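Local coordinates for protein stn1 (Schizosaccharomyces pombe, PDB 3KF6), which forms an RPA2-RPA3-like complex with Ten1 at telomeres, binds single-stranded telomeric DNA and is required for telomere maintenance, at residues R17-I29 with F41-V53. Residues are numbered along the deposited sequence; the frame is centred on the assembly and turned at random.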
# COMPACT_ATOMS: atom_id res chain seq x y z
N ARG A 17 17.45 13.06 7.17
CA ARG A 17 16.35 13.47 6.30
C ARG A 17 15.00 12.83 6.68
O ARG A 17 14.74 12.54 7.85
CB ARG A 17 16.70 13.12 4.85
CG ARG A 17 15.74 13.68 3.82
CD ARG A 17 15.88 12.98 2.49
NE ARG A 17 14.89 13.46 1.53
CZ ARG A 17 14.89 13.14 0.24
NH1 ARG A 17 15.83 12.35 -0.25
NH2 ARG A 17 13.94 13.61 -0.56
N TRP A 18 14.15 12.60 5.67
CA TRP A 18 12.82 12.01 5.88
C TRP A 18 12.68 10.62 5.24
O TRP A 18 11.59 10.04 5.22
CB TRP A 18 11.73 12.96 5.35
CG TRP A 18 11.22 12.75 3.93
CD1 TRP A 18 11.52 11.73 3.06
CD2 TRP A 18 10.22 13.56 3.26
NE1 TRP A 18 10.78 11.85 1.90
CE2 TRP A 18 9.98 12.96 2.00
CE3 TRP A 18 9.52 14.72 3.61
CZ2 TRP A 18 9.05 13.49 1.08
CZ3 TRP A 18 8.60 15.24 2.69
CH2 TRP A 18 8.38 14.63 1.45
N ASN A 19 13.78 10.11 4.72
CA ASN A 19 13.84 8.80 4.06
C ASN A 19 12.53 8.15 3.60
O ASN A 19 11.88 7.45 4.37
CB ASN A 19 14.58 7.81 4.96
CG ASN A 19 15.94 8.33 5.41
OD1 ASN A 19 16.81 8.61 4.59
ND2 ASN A 19 16.12 8.45 6.72
N PRO A 20 12.14 8.37 2.34
CA PRO A 20 10.91 7.76 1.82
C PRO A 20 11.26 6.30 1.51
O PRO A 20 12.15 6.02 0.71
CB PRO A 20 10.63 8.60 0.57
CG PRO A 20 12.01 8.94 0.08
CD PRO A 20 12.76 9.27 1.35
N MET A 21 10.56 5.37 2.15
CA MET A 21 10.87 3.95 1.96
C MET A 21 9.68 3.03 1.72
O MET A 21 8.54 3.37 2.04
CB MET A 21 11.59 3.42 3.21
CG MET A 21 12.92 4.09 3.53
SD MET A 21 13.64 3.40 5.05
CE MET A 21 14.05 1.74 4.52
N PHE A 22 9.97 1.86 1.16
CA PHE A 22 8.96 0.83 0.95
C PHE A 22 8.97 0.03 2.24
O PHE A 22 10.02 -0.14 2.87
CB PHE A 22 9.34 -0.08 -0.22
CG PHE A 22 9.06 0.52 -1.57
CD1 PHE A 22 10.08 0.72 -2.48
CD2 PHE A 22 7.76 0.88 -1.92
CE1 PHE A 22 9.82 1.28 -3.74
CE2 PHE A 22 7.49 1.44 -3.17
CZ PHE A 22 8.52 1.63 -4.08
N ILE A 23 7.81 -0.46 2.64
CA ILE A 23 7.68 -1.21 3.88
C ILE A 23 8.57 -2.45 3.96
O ILE A 23 9.13 -2.73 5.02
CB ILE A 23 6.19 -1.55 4.13
CG1 ILE A 23 5.45 -0.24 4.44
CG2 ILE A 23 6.04 -2.55 5.28
CD1 ILE A 23 3.94 -0.36 4.48
N SER A 24 8.72 -3.17 2.85
CA SER A 24 9.57 -4.35 2.87
C SER A 24 11.00 -3.97 3.27
O SER A 24 11.69 -4.73 3.94
CB SER A 24 9.57 -5.03 1.50
OG SER A 24 10.09 -4.17 0.51
N ASP A 25 11.45 -2.78 2.86
CA ASP A 25 12.80 -2.34 3.20
C ASP A 25 12.88 -1.87 4.64
O ASP A 25 13.93 -1.99 5.29
CB ASP A 25 13.26 -1.22 2.25
CG ASP A 25 13.51 -1.73 0.84
OD1 ASP A 25 14.09 -2.83 0.71
OD2 ASP A 25 13.15 -1.03 -0.14
N VAL A 26 11.78 -1.34 5.16
CA VAL A 26 11.75 -0.90 6.55
C VAL A 26 12.02 -2.13 7.43
O VAL A 26 12.78 -2.07 8.39
CB VAL A 26 10.38 -0.27 6.91
CG1 VAL A 26 10.31 0.05 8.40
CG2 VAL A 26 10.19 1.01 6.11
N HIS A 27 11.41 -3.26 7.06
CA HIS A 27 11.59 -4.51 7.81
C HIS A 27 12.99 -5.10 7.66
O HIS A 27 13.32 -6.09 8.31
CB HIS A 27 10.55 -5.54 7.37
CG HIS A 27 9.19 -5.32 7.95
ND1 HIS A 27 8.88 -5.64 9.26
CD2 HIS A 27 8.05 -4.81 7.42
CE1 HIS A 27 7.62 -5.32 9.50
NE2 HIS A 27 7.10 -4.82 8.40
N LYS A 28 13.80 -4.48 6.80
CA LYS A 28 15.16 -4.97 6.58
C LYS A 28 16.21 -4.12 7.29
O LYS A 28 17.41 -4.43 7.24
CB LYS A 28 15.46 -5.03 5.08
CG LYS A 28 14.71 -6.13 4.36
CD LYS A 28 15.01 -6.13 2.88
CE LYS A 28 14.21 -7.21 2.16
NZ LYS A 28 14.41 -7.17 0.68
N ILE A 29 15.78 -3.04 7.93
CA ILE A 29 16.70 -2.17 8.65
C ILE A 29 17.28 -2.96 9.81
O ILE A 29 16.56 -3.67 10.51
CB ILE A 29 15.99 -0.91 9.19
CG1 ILE A 29 15.47 -0.06 8.03
CG2 ILE A 29 16.95 -0.10 10.06
CD1 ILE A 29 14.59 1.10 8.47
N PHE A 41 20.18 0.85 10.73
CA PHE A 41 21.02 0.98 9.55
C PHE A 41 20.46 0.28 8.32
O PHE A 41 20.06 -0.88 8.38
CB PHE A 41 22.44 0.47 9.84
CG PHE A 41 23.16 1.28 10.88
CD1 PHE A 41 22.89 1.10 12.23
CD2 PHE A 41 24.09 2.24 10.51
CE1 PHE A 41 23.53 1.87 13.20
CE2 PHE A 41 24.74 3.02 11.47
CZ PHE A 41 24.45 2.83 12.81
N TRP A 42 20.43 1.01 7.21
CA TRP A 42 19.94 0.48 5.95
C TRP A 42 21.04 0.68 4.91
O TRP A 42 21.40 1.82 4.59
CB TRP A 42 18.66 1.23 5.53
CG TRP A 42 18.01 0.69 4.29
CD1 TRP A 42 17.90 -0.62 3.92
CD2 TRP A 42 17.36 1.45 3.26
NE1 TRP A 42 17.22 -0.72 2.72
CE2 TRP A 42 16.88 0.54 2.30
CE3 TRP A 42 17.13 2.82 3.06
CZ2 TRP A 42 16.18 0.94 1.15
CZ3 TRP A 42 16.44 3.23 1.92
CH2 TRP A 42 15.98 2.29 0.98
N MET A 43 21.59 -0.42 4.41
CA MET A 43 22.67 -0.38 3.44
C MET A 43 23.87 0.37 4.02
O MET A 43 24.64 0.99 3.29
CB MET A 43 22.22 0.30 2.14
CG MET A 43 21.13 -0.45 1.40
SD MET A 43 20.85 0.22 -0.26
CE MET A 43 19.75 1.58 0.10
N GLY A 44 24.01 0.30 5.35
CA GLY A 44 25.11 0.97 6.02
C GLY A 44 24.81 2.40 6.42
O GLY A 44 25.59 3.03 7.13
N PHE A 45 23.67 2.91 5.98
CA PHE A 45 23.27 4.27 6.29
C PHE A 45 22.42 4.33 7.56
O PHE A 45 21.54 3.50 7.76
CB PHE A 45 22.47 4.85 5.12
CG PHE A 45 23.25 4.93 3.84
CD1 PHE A 45 22.62 4.72 2.61
CD2 PHE A 45 24.61 5.23 3.84
CE1 PHE A 45 23.33 4.81 1.42
CE2 PHE A 45 25.33 5.32 2.66
CZ PHE A 45 24.69 5.11 1.44
N PRO A 46 22.69 5.31 8.44
CA PRO A 46 21.92 5.45 9.68
C PRO A 46 20.52 5.97 9.39
O PRO A 46 20.35 7.00 8.72
CB PRO A 46 22.76 6.43 10.49
CG PRO A 46 23.38 7.29 9.44
CD PRO A 46 23.80 6.29 8.39
N ILE A 47 19.51 5.27 9.89
CA ILE A 47 18.12 5.67 9.65
C ILE A 47 17.31 5.78 10.93
O ILE A 47 17.38 4.91 11.81
CB ILE A 47 17.41 4.65 8.72
CG1 ILE A 47 18.13 4.57 7.37
CG2 ILE A 47 15.95 5.06 8.51
CD1 ILE A 47 18.09 5.85 6.57
N ARG A 48 16.52 6.85 11.03
CA ARG A 48 15.66 7.08 12.19
C ARG A 48 14.28 7.55 11.74
O ARG A 48 13.27 6.96 12.10
CB ARG A 48 16.30 8.12 13.12
CG ARG A 48 15.47 8.45 14.36
CD ARG A 48 16.27 9.33 15.33
NE ARG A 48 15.46 9.87 16.42
CZ ARG A 48 14.88 9.15 17.37
NH1 ARG A 48 15.01 7.83 17.39
NH2 ARG A 48 14.16 9.75 18.32
N TRP A 49 14.25 8.62 10.94
CA TRP A 49 12.99 9.17 10.46
C TRP A 49 12.66 8.64 9.07
O TRP A 49 13.48 8.74 8.15
CB TRP A 49 13.05 10.69 10.46
CG TRP A 49 13.24 11.25 11.84
CD1 TRP A 49 14.41 11.71 12.40
CD2 TRP A 49 12.25 11.33 12.88
NE1 TRP A 49 14.20 12.07 13.71
CE2 TRP A 49 12.88 11.85 14.03
CE3 TRP A 49 10.89 11.01 12.94
CZ2 TRP A 49 12.20 12.06 15.23
CZ3 TRP A 49 10.21 11.21 14.13
CH2 TRP A 49 10.86 11.73 15.26
N ILE A 50 11.45 8.10 8.93
CA ILE A 50 11.00 7.49 7.68
C ILE A 50 9.60 7.91 7.27
O ILE A 50 8.78 8.31 8.10
CB ILE A 50 11.01 5.95 7.83
CG1 ILE A 50 12.41 5.47 8.19
CG2 ILE A 50 10.52 5.28 6.55
CD1 ILE A 50 12.48 4.01 8.54
N GLN A 51 9.32 7.82 5.97
CA GLN A 51 8.00 8.15 5.44
C GLN A 51 7.53 6.94 4.62
O GLN A 51 8.29 6.39 3.82
CB GLN A 51 8.07 9.37 4.52
CG GLN A 51 6.71 9.85 4.03
CD GLN A 51 6.82 10.75 2.80
OE1 GLN A 51 7.19 10.30 1.72
NE2 GLN A 51 6.50 12.03 2.98
N ILE A 52 6.28 6.54 4.83
CA ILE A 52 5.72 5.42 4.07
C ILE A 52 4.37 5.84 3.50
O ILE A 52 3.73 6.77 4.00
CB ILE A 52 5.56 4.13 4.95
CG1 ILE A 52 4.63 4.38 6.14
CG2 ILE A 52 6.93 3.68 5.45
CD1 ILE A 52 3.19 4.09 5.85
N VAL A 53 3.95 5.17 2.43
CA VAL A 53 2.68 5.47 1.79
C VAL A 53 2.00 4.18 1.38
O VAL A 53 2.60 3.34 0.71
CB VAL A 53 2.88 6.32 0.50
CG1 VAL A 53 1.54 6.50 -0.20
CG2 VAL A 53 3.48 7.68 0.85
O HOH W 1 5.84 2.95 1.54
O HOH W 2 16.74 -3.07 1.20
O HOH W 3 20.13 -3.75 7.16
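The indole of W42 is covered on one face by M21, whose CE stands over the face, 3.5 Å from the centroid of the six-membered ring. This is a CH-pi contact, and with SD set obliquely to the ring it is also a Met-aromatic one. The methyl of M43 lies over the opposite face. At the edge, in the ring plane, a water accepts from W42 NE1 and donates to D25 OD1. W42 CG is anti to the backbone N (chi1 -176°), which swings the ring toward M21 and D25. A leucine at W42 would probably lose the flat surface under the M21 methyl and leave the water without its indole donor. A second indole, W18, has Q51 NE2 over one face, displaced toward the rim and 3.5 Å from CZ2, with the ring and amide planes 45° apart. P20 CG lies in plane at the edge of the W18 ring.

Behind M21 the contact is aliphatic. M21 SD meets I50 CD1 at 3.7 Å, and I29 and I50 touch tip to tip through their CD1 atoms (3.6 Å).

The backbones form a single bridge at P20 and Q51. Q51 N donates to N19 O from above the carbonyl plane, and M21 N donates to Q51 O at 3.0 Å, nearly straight (172°). N19 ND2 donates a hydrogen bond to W49 O at 3.0 Å, and N19 OD1 is hydrogen-bonded to Y142 OH.

The contact thus joins the N-terminal arm and short helix 23-26 to hairpin 40-47 and the start of strand 49-62 of the OB fold of this N-terminal part of Stn1. Helix 130-153 flanks it: K143 forms a salt bridge with D25, and R139 a hydrogen bond with Q51 OE1. Strand 49-62 pairs onward with strand 102-110.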